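Local coordinates for protein RV1873 (Mycobacterium tuberculosis, PDB 2JEK) that is of unknown function but belongs to the DUF1810 family and folds as an all-helical, right-handed superhelix, at residues A[40-45]-A[76-81]. Residues are numbered along the deposited sequence; the frame is centred on the assembly and turned at random.
Sequences FVFPQL and PRLHEC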
loop_
_atom_site.group_PDB
_atom_site.type_symbol
_atom_site.label_atom_id
_atom_site.label_comp_id
_atom_site.label_asym_id
_atom_site.label_seq_id
_atom_site.Cartn_x
_atom_site.Cartn_y
_atom_site.Cartn_z
ATOM N N PHE A 40 4.793 0.647 5.886
ATOM C CA PHE A 40 5.852 0.018 5.100
ATOM C C PHE A 40 5.420 -1.295 4.429
ATOM O O PHE A 40 6.240 -1.983 3.835
ATOM C CB PHE A 40 7.145 -0.126 5.924
ATOM C CG PHE A 40 6.965 -0.799 7.253
ATOM C CD1 PHE A 40 6.825 -2.184 7.341
ATOM C CD2 PHE A 40 6.940 -0.045 8.428
ATOM C CE1 PHE A 40 6.670 -2.809 8.569
ATOM C CE2 PHE A 40 6.801 -0.667 9.669
ATOM C CZ PHE A 40 6.655 -2.053 9.731
ATOM N N VAL A 41 4.122 -1.610 4.525
ATOM C CA VAL A 41 3.509 -2.750 3.814
ATOM C C VAL A 41 2.628 -2.251 2.648
ATOM O O VAL A 41 2.666 -2.826 1.556
ATOM C CB VAL A 41 2.686 -3.643 4.785
ATOM C CG1 VAL A 41 1.858 -4.704 4.032
ATOM C CG2 VAL A 41 3.617 -4.320 5.780
ATOM N N PHE A 42 1.844 -1.192 2.893
ATOM C CA PHE A 42 1.040 -0.567 1.853
ATOM C C PHE A 42 1.462 0.894 1.787
ATOM O O PHE A 42 0.779 1.777 2.317
ATOM C CB PHE A 42 -0.457 -0.690 2.184
ATOM C CG PHE A 42 -1.012 -2.071 1.983
ATOM C CD1 PHE A 42 -1.169 -2.596 0.700
ATOM C CD2 PHE A 42 -1.396 -2.837 3.073
ATOM C CE1 PHE A 42 -1.706 -3.864 0.508
ATOM C CE2 PHE A 42 -1.946 -4.115 2.880
ATOM C CZ PHE A 42 -2.096 -4.625 1.606
ATOM N N PRO A 43 2.609 1.157 1.144
ATOM C CA PRO A 43 3.140 2.510 1.212
ATOM C C PRO A 43 2.295 3.535 0.479
ATOM O O PRO A 43 1.628 3.219 -0.514
ATOM C CB PRO A 43 4.518 2.378 0.546
ATOM C CG PRO A 43 4.841 0.895 0.647
ATOM C CD PRO A 43 3.510 0.258 0.402
ATOM N N GLN A 44 2.336 4.767 0.978
ATOM C CA GLN A 44 1.608 5.874 0.376
ATOM C C GLN A 44 2.566 7.044 0.149
ATOM O O GLN A 44 3.679 7.064 0.679
ATOM C CB GLN A 44 0.451 6.308 1.279
ATOM C CG GLN A 44 0.903 6.939 2.599
ATOM C CD GLN A 44 -0.243 7.346 3.484
ATOM O OE1 GLN A 44 -0.133 8.284 4.269
ATOM N NE2 GLN A 44 -1.351 6.640 3.369
ATOM N N LEU A 45 2.121 8.035 -0.623
ATOM C CA LEU A 45 2.966 9.187 -0.904
ATOM C C LEU A 45 3.346 9.941 0.349
ATOM O O LEU A 45 2.529 10.155 1.245
ATOM C CB LEU A 45 2.298 10.169 -1.864
ATOM C CG LEU A 45 2.328 9.810 -3.347
ATOM C CD1 LEU A 45 1.587 10.888 -4.142
ATOM C CD2 LEU A 45 3.743 9.657 -3.867
ATOM N N PRO A 76 6.733 -8.037 -5.639
ATOM C CA PRO A 76 5.937 -9.249 -5.419
ATOM C C PRO A 76 5.190 -9.262 -4.085
ATOM O O PRO A 76 4.055 -9.742 -4.022
ATOM C CB PRO A 76 6.975 -10.375 -5.492
ATOM C CG PRO A 76 7.985 -9.825 -6.444
ATOM C CD PRO A 76 8.113 -8.371 -6.041
ATOM N N ARG A 77 5.817 -8.752 -3.027
ATOM C CA ARG A 77 5.146 -8.713 -1.725
ATOM C C ARG A 77 3.910 -7.808 -1.759
ATOM O O ARG A 77 2.877 -8.139 -1.182
ATOM C CB ARG A 77 6.105 -8.271 -0.617
ATOM C CG ARG A 77 7.012 -9.372 -0.136
ATOM C CD ARG A 77 7.838 -8.895 1.030
ATOM N NE ARG A 77 8.669 -9.982 1.527
ATOM C CZ ARG A 77 9.511 -9.872 2.544
ATOM N NH1 ARG A 77 9.659 -8.716 3.175
ATOM N NH2 ARG A 77 10.207 -10.931 2.925
ATOM N N LEU A 78 4.015 -6.661 -2.427
ATOM C CA LEU A 78 2.875 -5.752 -2.519
ATOM C C LEU A 78 1.717 -6.386 -3.283
ATOM O O LEU A 78 0.553 -6.238 -2.903
ATOM C CB LEU A 78 3.295 -4.413 -3.134
ATOM C CG LEU A 78 2.181 -3.368 -3.251
ATOM C CD1 LEU A 78 1.621 -2.995 -1.878
ATOM C CD2 LEU A 78 2.659 -2.118 -3.951
ATOM N N HIS A 79 2.036 -7.118 -4.348
ATOM C CA HIS A 79 0.991 -7.832 -5.070
ATOM C C HIS A 79 0.417 -8.959 -4.209
ATOM O O HIS A 79 -0.798 -9.209 -4.217
ATOM C CB HIS A 79 1.518 -8.394 -6.386
ATOM C CG HIS A 79 1.794 -7.348 -7.421
ATOM N ND1 HIS A 79 0.790 -6.717 -8.121
ATOM C CD2 HIS A 79 2.957 -6.858 -7.906
ATOM C CE1 HIS A 79 1.323 -5.872 -8.986
ATOM N NE2 HIS A 79 2.637 -5.938 -8.875
ATOM N N GLU A 80 1.285 -9.648 -3.462
ATOM C CA GLU A 80 0.802 -10.682 -2.545
ATOM C C GLU A 80 -0.191 -10.109 -1.542
ATOM O O GLU A 80 -1.276 -10.660 -1.337
ATOM C CB GLU A 80 1.969 -11.350 -1.806
ATOM C CG GLU A 80 1.542 -12.145 -0.567
ATOM C CD GLU A 80 2.670 -12.966 0.025
ATOM O OE1 GLU A 80 3.803 -12.441 0.128
ATOM O OE2 GLU A 80 2.412 -14.127 0.409
ATOM N N CYS A 81 0.168 -8.979 -0.939
ATOM C CA CYS A 81 -0.653 -8.397 0.117
ATOM C C CYS A 81 -1.947 -7.861 -0.451
ATOM O O CYS A 81 -2.993 -8.008 0.157
ATOM C CB CYS A 81 0.131 -7.303 0.837
ATOM S SG CYS A 81 1.465 -7.943 1.878
#
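F42 packs its ring against one flank of helix 74-87, where L78 and C81, one turn apart, receive it. The far end of the ring meets C81, with CZ of F42 3.6 Å from CB of C81 and CE1 also close to that methylene. The carbonyl oxygen of C81 comes in at the ring edge, in the plane of the ring, 3.8 Å from F42 CZ. The sulfur takes an oblique position: SG of C81 lies 5.5 Å from the centroid of the F42 ring and 33° off its normal, a sulfur-aromatic contact. With SG anti to its own carbonyl carbon (chi1 -72°), the thiol also reaches V41, whose CG1 branch stands 3.9 Å from SG.

One turn earlier, L78 meets the segment through one methyl, CD1. CG lies anti to the backbone N, and chi2 of 61° then turns CD1 to within 3.8 Å of CD1 of F42, obliquely to the ring. The same L78 methyl approaches the carbonyl oxygen of V41 at 3.6 Å, while P43 CD makes a looser contact with it.

Helices from elsewhere in the chain enclose this cluster. Y21 and L28 of helix 21-29 touch C81, and V24 of that helix touches V41; L105 and S108 of helix 101-115 pack on F42, and Y68 and L69 of helix 62-70 on L78. Past the aromatic residue, the carbonyl oxygen of P43 is hydrogen-bonded to the hydroxyl of S108, tying the segment to helix 101-115.

No hydrogen bond joins residues 40-45 to 76-81, and every touching residue is buried near the centre of the chain. Attachment of residues 41-43 to helix 74-87 therefore rests on shape and dispersion, to which the thiol, farther from the ring than CB, may add a weak polarisable contribution.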